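Local coordinates for intimin adherence protein (Escherichia coli O157:H7, PDB 3NCX) that probably mediates attachment of the bacterium to host cells by binding the translocated intimin receptor Tir through its C-terminal lectin-like domain, at residues 40-43 and 48-51; 104-109 and 115-120; 122-127 and 163-168. The protein carries 1 engineered substitution. One frame throughout, in Å; residues are numbered along the deposited sequence.

Contact 1 (40-43 and 48-51); sequences LKAS and TYSW
Trp51, Tyr49 and Ala42 bury the most surface here, and the methyl of Ala42 lies between the two aromatic side chains. Ala42 CB stands 3.7 Å from the centroid of the Tyr49 ring and only 2° off the ring normal, a centred CH-pi contact; its near-equal distances to all six ring carbons confirm that it sits over the middle of the face. The same methyl reaches the benzo part of the indole, with Ala42 CB 3.7 Å from Trp51 CH2. Trp51 also extends to Leu40, whose CB is 3.7 Å from Trp51 CZ3 and whose carbonyl O lies 3.6 Å from Trp51 CH2, obliquely to the ring. Both aromatic side chains leave the backbone with CG anti to the carbonyl carbon (chi1 -41° for Tyr49, -51° for Trp51), which turns their rings toward 40-43. The phenol end of Tyr49 runs on past Ala42 to the backbone of Ser43, Tyr49 OH to Ser43 CA being 3.6 Å, while its hydroxyl is hydrogen-bonded to the carbonyl of Gly44.

No hydrogen bond joins the two segments, and the CA atoms of Ala42 and Tyr49 are 7.6 Å apart, too far for paired strands. Their backbones bond elsewhere: Ser43 with Lys12, and Leu40 with Gly65 just before strand 66-69, on one side; Ser50 with Thr80 of the other sheet. Trp51 further packs on Ile77 and Ala79 of strand 75-81. Side chains meeting between two antiparallel sheets, joined here by a short connection, are characteristic of the beta-sandwich of a bacterial Ig-like domain.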
ATOM      1  N   LEU A  40      10.846   3.322   7.425  1.00 19.37           N
ATOM      2  CA  LEU A  40      11.363   2.617   8.590  1.00 17.86           C
ATOM      3  C   LEU A  40      12.389   3.490   9.307  1.00 22.00           C
ATOM      4  O   LEU A  40      13.284   4.051   8.675  1.00 21.31           O
ATOM      5  CB  LEU A  40      11.994   1.285   8.182  1.00 19.00           C
ATOM      6  CG  LEU A  40      11.029   0.187   7.730  1.00 19.53           C
ATOM      7  CD1 LEU A  40      11.790  -0.995   7.154  1.00 13.26           C
ATOM      8  CD2 LEU A  40      10.140  -0.253   8.884  1.00 13.79           C
ATOM      9  N   LYS A  41      12.249   3.609  10.624  1.00 25.44           N
ATOM     10  CA  LYS A  41      13.133   4.460  11.413  1.00 21.26           C
ATOM     11  C   LYS A  41      14.172   3.645  12.173  1.00 26.36           C
ATOM     12  O   LYS A  41      13.837   2.911  13.100  1.00 31.15           O
ATOM     13  CB  LYS A  41      12.321   5.303  12.399  1.00 30.57           C
ATOM     14  CG  LYS A  41      13.158   6.225  13.279  1.00 25.03           C
ATOM     15  CD  LYS A  41      13.261   7.626  12.690  1.00 40.19           C
ATOM     16  CE  LYS A  41      13.967   7.627  11.343  1.00 42.15           C
ATOM     17  NZ  LYS A  41      13.922   8.966  10.693  1.00 43.76           N
ATOM     18  N   ALA A  42      15.435   3.782  11.781  1.00 29.71           N
ATOM     19  CA  ALA A  42      16.525   3.099  12.469  1.00 27.82           C
ATOM     20  C   ALA A  42      17.132   3.992  13.546  1.00 25.95           C
ATOM     21  O   ALA A  42      17.085   5.218  13.448  1.00 33.61           O
ATOM     22  CB  ALA A  42      17.591   2.661  11.475  1.00 24.37           C
ATOM     23  N   SER A  43      17.695   3.371  14.576  1.00 24.41           N
ATOM     24  CA  SER A  43      18.334   4.107  15.660  1.00 25.71           C
ATOM     25  C   SER A  43      19.574   3.361  16.138  1.00 27.13           C
ATOM     26  O   SER A  43      19.768   2.193  15.807  1.00 29.27           O
ATOM     27  CB  SER A  43      17.363   4.307  16.823  1.00 22.61           C
ATOM     28  OG  SER A  43      17.037   3.070  17.433  1.00 31.46           O
ATOM     29  N   THR A  48      24.557   6.170  10.315  1.00 25.17           N
ATOM     30  CA  THR A  48      24.512   5.913   8.879  1.00 28.82           C
ATOM     31  C   THR A  48      24.057   4.484   8.604  1.00 28.90           C
ATOM     32  O   THR A  48      24.665   3.528   9.083  1.00 30.24           O
ATOM     33  CB  THR A  48      25.877   6.157   8.210  1.00 37.96           C
ATOM     34  OG1 THR A  48      26.836   5.217   8.710  1.00 39.64           O
ATOM     35  CG2 THR A  48      26.360   7.571   8.492  1.00 36.66           C
ATOM     36  N   TYR A  49      22.988   4.343   7.829  1.00 26.50           N
ATOM     37  CA  TYR A  49      22.393   3.032   7.604  1.00 30.28           C
ATOM     38  C   TYR A  49      22.276   2.673   6.127  1.00 27.13           C
ATOM     39  O   TYR A  49      22.331   3.541   5.256  1.00 34.51           O
ATOM     40  CB  TYR A  49      21.014   2.958   8.264  1.00 27.22           C
ATOM     41  CG  TYR A  49      20.965   3.603   9.629  1.00 27.97           C
ATOM     42  CD1 TYR A  49      21.510   2.972  10.739  1.00 29.16           C
ATOM     43  CD2 TYR A  49      20.374   4.846   9.808  1.00 22.49           C
ATOM     44  CE1 TYR A  49      21.469   3.561  11.989  1.00 28.29           C
ATOM     45  CE2 TYR A  49      20.327   5.442  11.052  1.00 27.36           C
ATOM     46  CZ  TYR A  49      20.875   4.796  12.140  1.00 29.65           C
ATOM     47  OH  TYR A  49      20.827   5.389  13.382  1.00 27.44           O
ATOM     48  N   SER A  50      22.122   1.380   5.861  1.00 22.98           N
ATOM     49  CA  SER A  50      21.877   0.878   4.516  1.00 28.89           C
ATOM     50  C   SER A  50      20.837  -0.230   4.604  1.00 27.14           C
ATOM     51  O   SER A  50      20.889  -1.064   5.508  1.00 29.51           O
ATOM     52  CB  SER A  50      23.169   0.350   3.890  1.00 26.39           C
ATOM     53  OG  SER A  50      23.729  -0.686   4.675  1.00 25.24           O
ATOM     54  N   TRP A  51      19.890  -0.238   3.673  1.00 18.35           N
ATOM     55  CA  TRP A  51      18.751  -1.144   3.772  1.00 24.30           C
ATOM     56  C   TRP A  51      18.765  -2.238   2.708  1.00 24.47           C
ATOM     57  O   TRP A  51      19.331  -2.067   1.629  1.00 28.26           O
ATOM     58  CB  TRP A  51      17.443  -0.353   3.723  1.00 23.43           C
ATOM     59  CG  TRP A  51      17.414   0.772   4.709  1.00 20.42           C
ATOM     60  CD1 TRP A  51      17.993   2.001   4.567  1.00 23.41           C
ATOM     61  CD2 TRP A  51      16.782   0.775   5.994  1.00 18.51           C
ATOM     62  NE1 TRP A  51      17.759   2.768   5.682  1.00 24.95           N
ATOM     63  CE2 TRP A  51      17.016   2.038   6.574  1.00 19.53           C
ATOM     64  CE3 TRP A  51      16.038  -0.168   6.712  1.00 18.47           C
ATOM     65  CZ2 TRP A  51      16.535   2.384   7.834  1.00 16.60           C
ATOM     66  CZ3 TRP A  51      15.561   0.177   7.964  1.00 18.80           C
ATOM     67  CH2 TRP A  51      15.811   1.441   8.511  1.00 23.11           C
TER

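Contact 2 (104-109 and 115-120); sequences AYYADA and NLLPST
Leu117 reaches the helix that begins at Tyr106 with both of its methyl groups, and it carries nearly all of the contact from the side of 115-120. The segment enters at Asn115 and Leu116, whose CB atoms are directed away from the helix; the backbone of Leu116 bonds instead with Val188. At Leu117 the direction reverses. With CG anti to its own carbonyl carbon (chi1 -59°), the side chain forks over two helix residues. One branch meets the phenol end of Tyr106: Leu117 CD1 is 3.8 Å from Tyr106 CE2 and lies 4.2 Å from the ring centroid, 29° off the normal, so the CH-pi contact is off-centre. The other branch approaches Ala109, three residues on in the helix, with Leu117 CD2 3.7 Å from Ala109 O and 4.2 Å from Ala109 CB. That carbonyl contact is van der Waals packing; the sole helix hydrogen bond within 104-109 runs from Ala109 N to Tyr105 O, at 2.8 Å. Beyond Leu117 the chain turns to other partners, the backbone of Pro118 bonding with Lys151.

The surroundings fix the Tyr106 ring further: its hydroxyl is hydrogen-bonded to Gln152 N, and Trp149 meets it edge-to-face. Leu117 thus packs against helix 106-112, with strand 184-188 close by, since Ala109 touches Ala185 and Pro118 touches Val188, while Pro118 leads on to helix 121-131.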
ATOM      1  N   ALA A 104     -11.908  -0.161 -17.176  1.00 20.14           N
ATOM      2  CA  ALA A 104     -12.773  -1.078 -17.910  1.00 24.16           C
ATOM      3  C   ALA A 104     -14.216  -0.968 -17.428  1.00 19.14           C
ATOM      4  O   ALA A 104     -14.492  -0.323 -16.418  1.00 16.49           O
ATOM      5  CB  ALA A 104     -12.273  -2.509 -17.757  1.00 17.93           C
ATOM      6  N   TYR A 105     -15.135  -1.595 -18.155  1.00 17.67           N
ATOM      7  CA  TYR A 105     -16.526  -1.654 -17.725  1.00 20.13           C
ATOM      8  C   TYR A 105     -16.665  -2.738 -16.665  1.00 19.84           C
ATOM      9  O   TYR A 105     -15.791  -3.595 -16.536  1.00 19.21           O
ATOM     10  CB  TYR A 105     -17.451  -1.939 -18.909  1.00 19.66           C
ATOM     11  CG  TYR A 105     -17.393  -0.890 -19.995  1.00 18.60           C
ATOM     12  CD1 TYR A 105     -16.995   0.410 -19.712  1.00 18.12           C
ATOM     13  CD2 TYR A 105     -17.733  -1.199 -21.304  1.00 20.15           C
ATOM     14  CE1 TYR A 105     -16.941   1.372 -20.700  1.00 20.67           C
ATOM     15  CE2 TYR A 105     -17.681  -0.245 -22.300  1.00 24.28           C
ATOM     16  CZ  TYR A 105     -17.283   1.040 -21.994  1.00 27.55           C
ATOM     17  OH  TYR A 105     -17.231   1.993 -22.986  1.00 26.60           O
ATOM     18  N   TYR A 106     -17.754  -2.700 -15.906  1.00 18.59           N
ATOM     19  CA  TYR A 106     -17.920  -3.622 -14.787  1.00 22.18           C
ATOM     20  C   TYR A 106     -17.661  -5.076 -15.177  1.00 20.51           C
ATOM     21  O   TYR A 106     -16.846  -5.755 -14.552  1.00 26.93           O
ATOM     22  CB  TYR A 106     -19.309  -3.496 -14.155  1.00 21.22           C
ATOM     23  CG  TYR A 106     -19.459  -4.342 -12.909  1.00 21.60           C
ATOM     24  CD1 TYR A 106     -19.875  -5.664 -12.988  1.00 22.27           C
ATOM     25  CD2 TYR A 106     -19.164  -3.822 -11.656  1.00 18.64           C
ATOM     26  CE1 TYR A 106     -20.002  -6.442 -11.855  1.00 20.52           C
ATOM     27  CE2 TYR A 106     -19.288  -4.592 -10.517  1.00 19.33           C
ATOM     28  CZ  TYR A 106     -19.708  -5.901 -10.621  1.00 21.51           C
ATOM     29  OH  TYR A 106     -19.834  -6.671  -9.488  1.00 24.24           O
ATOM     30  N   ALA A 107     -18.362  -5.547 -16.203  1.00 20.77           N
ATOM     31  CA  ALA A 107     -18.236  -6.933 -16.643  1.00 21.45           C
ATOM     32  C   ALA A 107     -16.782  -7.313 -16.927  1.00 17.29           C
ATOM     33  O   ALA A 107     -16.317  -8.374 -16.516  1.00 14.59           O
ATOM     34  CB  ALA A 107     -19.103  -7.181 -17.866  1.00 11.77           C
ATOM     35  N   ASP A 108     -16.071  -6.434 -17.627  1.00 17.73           N
ATOM     36  CA  ASP A 108     -14.676  -6.676 -17.971  1.00 18.24           C
ATOM     37  C   ASP A 108     -13.783  -6.623 -16.734  1.00 20.06           C
ATOM     38  O   ASP A 108     -12.866  -7.429 -16.584  1.00 18.16           O
ATOM     39  CB  ASP A 108     -14.202  -5.659 -19.011  1.00 25.59           C
ATOM     40  CG  ASP A 108     -12.759  -5.874 -19.424  1.00 36.88           C
ATOM     41  OD1 ASP A 108     -12.287  -7.030 -19.370  1.00 40.93           O
ATOM     42  OD2 ASP A 108     -12.096  -4.887 -19.806  1.00 44.20           O
ATOM     43  N   ALA A 109     -14.056  -5.667 -15.853  1.00 22.15           N
ATOM     44  CA  ALA A 109     -13.303  -5.538 -14.612  1.00 19.88           C
ATOM     45  C   ALA A 109     -13.415  -6.821 -13.802  1.00 26.93           C
ATOM     46  O   ALA A 109     -12.463  -7.237 -13.141  1.00 22.96           O
ATOM     47  CB  ALA A 109     -13.810  -4.354 -13.805  1.00 17.09           C
ATOM     48  N   ASN A 115     -12.987 -12.083 -10.789  1.00 28.37           N
ATOM     49  CA  ASN A 115     -14.076 -12.016  -9.821  1.00 26.48           C
ATOM     50  C   ASN A 115     -13.598 -11.783  -8.392  1.00 22.53           C
ATOM     51  O   ASN A 115     -14.082 -12.413  -7.454  1.00 18.89           O
ATOM     52  CB  ASN A 115     -14.939 -13.277  -9.901  1.00 29.47           C
ATOM     53  CG  ASN A 115     -15.650 -13.411 -11.234  1.00 34.84           C
ATOM     54  OD1 ASN A 115     -16.837 -13.112 -11.347  1.00 55.22           O
ATOM     55  ND2 ASN A 115     -14.922 -13.852 -12.254  1.00 31.06           N
ATOM     56  N   LEU A 116     -12.643 -10.870  -8.237  1.00 25.24           N
ATOM     57  CA  LEU A 116     -12.140 -10.502  -6.918  1.00 22.49           C
ATOM     58  C   LEU A 116     -12.272  -9.002  -6.669  1.00 24.05           C
ATOM     59  O   LEU A 116     -11.439  -8.399  -5.991  1.00 26.03           O
ATOM     60  CB  LEU A 116     -10.684 -10.943  -6.744  1.00 19.95           C
ATOM     61  CG  LEU A 116     -10.448 -12.451  -6.661  1.00 21.91           C
ATOM     62  CD1 LEU A 116      -8.993 -12.745  -6.322  1.00 16.22           C
ATOM     63  CD2 LEU A 116     -11.378 -13.076  -5.632  1.00 11.54           C
ATOM     64  N   LEU A 117     -13.321  -8.406  -7.225  1.00 18.75           N
ATOM     65  CA  LEU A 117     -13.621  -7.004  -6.977  1.00 20.79           C
ATOM     66  C   LEU A 117     -13.954  -6.808  -5.502  1.00 23.47           C
ATOM     67  O   LEU A 117     -14.456  -7.725  -4.853  1.00 23.35           O
ATOM     68  CB  LEU A 117     -14.798  -6.551  -7.841  1.00 15.33           C
ATOM     69  CG  LEU A 117     -14.630  -6.682  -9.356  1.00 16.10           C
ATOM     70  CD1 LEU A 117     -15.927  -6.326 -10.065  1.00 17.46           C
ATOM     71  CD2 LEU A 117     -13.482  -5.816  -9.854  1.00 13.08           C
ATOM     72  N   PRO A 118     -13.674  -5.611  -4.967  1.00 23.18           N
ATOM     73  CA  PRO A 118     -13.966  -5.339  -3.555  1.00 21.09           C
ATOM     74  C   PRO A 118     -15.419  -5.658  -3.217  1.00 21.11           C
ATOM     75  O   PRO A 118     -16.325  -5.250  -3.943  1.00 26.33           O
ATOM     76  CB  PRO A 118     -13.683  -3.836  -3.413  1.00 19.56           C
ATOM     77  CG  PRO A 118     -13.612  -3.305  -4.812  1.00 18.91           C
ATOM     78  CD  PRO A 118     -13.115  -4.434  -5.650  1.00 20.64           C
ATOM     79  N   SER A 119     -15.629  -6.390  -2.129  1.00 20.80           N
ATOM     80  CA  SER A 119     -16.963  -6.843  -1.751  1.00 24.57           C
ATOM     81  C   SER A 119     -17.868  -5.689  -1.325  1.00 22.59           C
ATOM     82  O   SER A 119     -19.074  -5.719  -1.564  1.00 21.57           O
ATOM     83  CB  SER A 119     -16.877  -7.885  -0.634  1.00 28.63           C
ATOM     84  OG  SER A 119     -16.302  -7.332   0.537  1.00 40.94           O
ATOM     85  N   THR A 120     -17.281  -4.681  -0.687  1.00 23.51           N
ATOM     86  CA  THR A 120     -18.030  -3.511  -0.238  1.00 19.44           C
ATOM     87  C   THR A 120     -17.191  -2.243  -0.341  1.00 14.75           C
ATOM     88  O   THR A 120     -16.009  -2.293  -0.678  1.00 17.37           O
ATOM     89  CB  THR A 120     -18.519  -3.663   1.218  1.00 20.24           C
ATOM     90  OG1 THR A 120     -17.415  -4.005   2.065  1.00 25.77           O
ATOM     91  CG2 THR A 120     -19.582  -4.745   1.319  1.00 26.43           C
TER

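Contact 3 (122-127 and 163-168); sequences TVLSDI and STYNLI
Leu124 and Ser125 both touch Tyr165 across the interface, and the contact is made by packing, without a hydrogen bond between the segments.

The apolar part centres on Leu124, whose CB lies 3.5 Å from Tyr165 CD2. The two side chains run antiparallel, each pointing back toward the other's backbone, so that Leu124 CD1 comes to 4.0 Å from Tyr165 CB, near the root of the tyrosine. On its other branch Leu124 meets Leu167 at about a right angle, the methyls Leu124 CD2 and Leu167 CD2 being 3.9 Å apart. The CA atoms of these two leucines, separated by 7.0 Å, mark the nearest backbone approach.

Mixed contacts gather at the far end of the tyrosine. Its CG, set opposite the backbone N (chi1 178°), sends the ring along the helix surface until Tyr165 OH is 3.5 Å from Ser125 CA and 3.6 Å from Ser125 CB. The ring meets the Ser125 backbone obliquely. Ser125 OG does not bond to the phenol; it is hydrogen-bonded to Gln121 O, one turn back in the helix.

Hydrogen bonds within the segments shape each partner. In the helix Asp126 N bonds to Thr122 O, whereas at the strand's end Asn166 OD1 accepts from Ile168 N at 2.8 Å, with an N-H...O angle of 160°. This Asx turn lies where the strand ends and the chain bends at Leu167; Asn166 OD1 also accepts from Ile146 N.

Leu124 additionally touches Ala148 of strand 147-149 and Ile98 of strand 97-103. A helix packed through leucine and tyrosine against the central strand of a three-stranded antiparallel sheet fits the alpha/beta core of the intimin C-type lectin-like domain.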
ATOM      1  N   THR A 122     -16.351  -0.455   2.129  1.00 21.29           N
ATOM      2  CA  THR A 122     -15.455  -0.465   3.276  1.00 20.69           C
ATOM      3  C   THR A 122     -14.112  -1.098   2.922  1.00 26.57           C
ATOM      4  O   THR A 122     -13.063  -0.658   3.397  1.00 24.34           O
ATOM      5  CB  THR A 122     -16.083  -1.205   4.471  1.00 21.01           C
ATOM      6  OG1 THR A 122     -17.268  -0.517   4.889  1.00 28.65           O
ATOM      7  CG2 THR A 122     -15.111  -1.266   5.633  1.00 32.30           C
ATOM      8  N   VAL A 123     -14.144  -2.128   2.084  1.00 18.30           N
ATOM      9  CA  VAL A 123     -12.914  -2.774   1.644  1.00 16.32           C
ATOM     10  C   VAL A 123     -11.954  -1.733   1.078  1.00 17.40           C
ATOM     11  O   VAL A 123     -10.742  -1.817   1.275  1.00 19.70           O
ATOM     12  CB  VAL A 123     -13.187  -3.850   0.581  1.00 17.72           C
ATOM     13  CG1 VAL A 123     -11.887  -4.513   0.154  1.00 18.07           C
ATOM     14  CG2 VAL A 123     -14.163  -4.885   1.116  1.00 22.00           C
ATOM     15  N   LEU A 124     -12.510  -0.741   0.390  1.00 19.57           N
ATOM     16  CA  LEU A 124     -11.709   0.303  -0.242  1.00 20.21           C
ATOM     17  C   LEU A 124     -11.480   1.504   0.673  1.00 17.07           C
ATOM     18  O   LEU A 124     -10.374   2.041   0.737  1.00 17.41           O
ATOM     19  CB  LEU A 124     -12.365   0.758  -1.547  1.00 23.74           C
ATOM     20  CG  LEU A 124     -12.443  -0.279  -2.669  1.00 19.95           C
ATOM     21  CD1 LEU A 124     -13.327   0.220  -3.803  1.00 21.51           C
ATOM     22  CD2 LEU A 124     -11.053  -0.618  -3.180  1.00 18.85           C
ATOM     23  N   SER A 125     -12.526   1.926   1.375  1.00 19.18           N
ATOM     24  CA  SER A 125     -12.430   3.083   2.259  1.00 16.53           C
ATOM     25  C   SER A 125     -11.507   2.803   3.439  1.00 19.61           C
ATOM     26  O   SER A 125     -10.854   3.711   3.953  1.00 18.70           O
ATOM     27  CB  SER A 125     -13.816   3.503   2.758  1.00 15.67           C
ATOM     28  OG  SER A 125     -14.426   2.467   3.506  1.00 19.52           O
ATOM     29  N   ASP A 126     -11.456   1.544   3.865  1.00 19.43           N
ATOM     30  CA  ASP A 126     -10.571   1.140   4.950  1.00 17.28           C
ATOM     31  C   ASP A 126      -9.115   1.336   4.561  1.00 20.24           C
ATOM     32  O   ASP A 126      -8.267   1.628   5.405  1.00 21.52           O
ATOM     33  CB  ASP A 126     -10.817  -0.318   5.339  1.00 16.64           C
ATOM     34  CG  ASP A 126     -11.926  -0.470   6.359  1.00 16.42           C
ATOM     35  OD1 ASP A 126     -12.700   0.492   6.543  1.00 17.17           O
ATOM     36  OD2 ASP A 126     -12.024  -1.550   6.975  1.00 19.31           O
ATOM     37  N   ILE A 127      -8.828   1.175   3.275  1.00 15.17           N
ATOM     38  CA  ILE A 127      -7.474   1.364   2.780  1.00 20.26           C
ATOM     39  C   ILE A 127      -7.085   2.839   2.783  1.00 18.82           C
ATOM     40  O   ILE A 127      -5.934   3.188   3.047  1.00 12.75           O
ATOM     41  CB  ILE A 127      -7.296   0.751   1.383  1.00 17.64           C
ATOM     42  CG1 ILE A 127      -7.152  -0.765   1.511  1.00 23.62           C
ATOM     43  CG2 ILE A 127      -6.084   1.341   0.684  1.00 16.81           C
ATOM     44  CD1 ILE A 127      -6.817  -1.460   0.224  1.00 31.58           C
ATOM     45  N   SER A 163     -22.230   0.578  -7.705  1.00 22.58           N
ATOM     46  CA  SER A 163     -21.651   1.725  -7.021  1.00 21.30           C
ATOM     47  C   SER A 163     -20.127   1.737  -7.133  1.00 19.56           C
ATOM     48  O   SER A 163     -19.509   0.718  -7.444  1.00 16.53           O
ATOM     49  CB  SER A 163     -22.081   1.738  -5.556  1.00 15.62           C
ATOM     50  OG  SER A 163     -21.826   0.486  -4.948  1.00 24.91           O
ATOM     51  N   THR A 164     -19.527   2.897  -6.882  1.00 17.76           N
ATOM     52  CA  THR A 164     -18.080   3.052  -6.978  1.00 14.32           C
ATOM     53  C   THR A 164     -17.517   3.856  -5.812  1.00 13.05           C
ATOM     54  O   THR A 164     -18.248   4.557  -5.115  1.00 14.23           O
ATOM     55  CB  THR A 164     -17.667   3.751  -8.289  1.00 17.09           C
ATOM     56  OG1 THR A 164     -18.260   5.055  -8.348  1.00 12.66           O
ATOM     57  CG2 THR A 164     -18.108   2.939  -9.497  1.00 21.02           C
ATOM     58  N   TYR A 165     -16.209   3.748  -5.610  1.00 13.03           N
ATOM     59  CA  TYR A 165     -15.518   4.504  -4.574  1.00 16.18           C
ATOM     60  C   TYR A 165     -14.164   4.980  -5.092  1.00 18.86           C
ATOM     61  O   TYR A 165     -13.428   4.220  -5.721  1.00 19.60           O
ATOM     62  CB  TYR A 165     -15.334   3.653  -3.316  1.00 12.65           C
ATOM     63  CG  TYR A 165     -14.586   4.359  -2.206  1.00 17.26           C
ATOM     64  CD1 TYR A 165     -15.224   5.291  -1.399  1.00 19.82           C
ATOM     65  CD2 TYR A 165     -13.244   4.092  -1.964  1.00 16.95           C
ATOM     66  CE1 TYR A 165     -14.547   5.941  -0.384  1.00 18.48           C
ATOM     67  CE2 TYR A 165     -12.559   4.736  -0.950  1.00 17.01           C
ATOM     68  CZ  TYR A 165     -13.216   5.661  -0.163  1.00 21.20           C
ATOM     69  OH  TYR A 165     -12.543   6.308   0.850  1.00 17.82           O
ATOM     70  N   ASN A 166     -13.840   6.241  -4.829  1.00 17.38           N
ATOM     71  CA  ASN A 166     -12.596   6.826  -5.317  1.00 16.26           C
ATOM     72  C   ASN A 166     -11.479   6.759  -4.276  1.00 16.56           C
ATOM     73  O   ASN A 166     -11.618   7.281  -3.169  1.00 19.45           O
ATOM     74  CB  ASN A 166     -12.835   8.270  -5.758  1.00 17.53           C
ATOM     75  CG  ASN A 166     -11.696   8.825  -6.587  1.00 16.03           C
ATOM     76  OD1 ASN A 166     -10.522   8.607  -6.284  1.00 15.47           O
ATOM     77  ND2 ASN A 166     -12.038   9.547  -7.646  1.00 15.00           N
ATOM     78  N   LEU A 167     -10.372   6.118  -4.640  1.00 14.92           N
ATOM     79  CA  LEU A 167      -9.268   5.884  -3.711  1.00 12.34           C
ATOM     80  C   LEU A 167      -8.453   7.139  -3.403  1.00 13.78           C
ATOM     81  O   LEU A 167      -7.526   7.100  -2.593  1.00 10.83           O
ATOM     82  CB  LEU A 167      -8.354   4.779  -4.242  1.00 11.16           C
ATOM     83  CG  LEU A 167      -8.985   3.388  -4.311  1.00 11.87           C
ATOM     84  CD1 LEU A 167      -8.065   2.408  -5.021  1.00 12.21           C
ATOM     85  CD2 LEU A 167      -9.327   2.893  -2.914  1.00 16.55           C
ATOM     86  N   ILE A 168      -8.798   8.248  -4.048  1.00 13.88           N
ATOM     87  CA  ILE A 168      -8.140   9.520  -3.778  1.00 14.44           C
ATOM     88  C   ILE A 168      -9.098  10.515  -3.139  1.00 14.79           C
ATOM     89  O   ILE A 168      -8.739  11.217  -2.193  1.00 19.46           O
ATOM     90  CB  ILE A 168      -7.571  10.154  -5.058  1.00 15.67           C
ATOM     91  CG1 ILE A 168      -6.408   9.324  -5.600  1.00 16.03           C
ATOM     92  CG2 ILE A 168      -7.113  11.578  -4.785  1.00 13.15           C
ATOM     93  CD1 ILE A 168      -5.821   9.878  -6.880  1.00 13.74           C
TER

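Contacts 2 and 3 are buried and lie within the lectin-like range, their centres about 13 Å apart, whereas contact 1 is a surface contact in the Ig-like range, with its centre about 40 Å from that of contact 2 and 33 Å from that of contact 3. Contacts 2 and 3 join directly: Pro118 CG is 3.7 Å from Leu124 CD1, so the loop of contact 2 packs on the helix of contact 3. All three rest on packing: at the surface of the Ig-like part, aromatic rings on a methyl join strands of two sheets; in the lectin-like core, mainly leucines against tyrosine rings set a loop against a helix in contact 2 and a helix against a strand in contact 3.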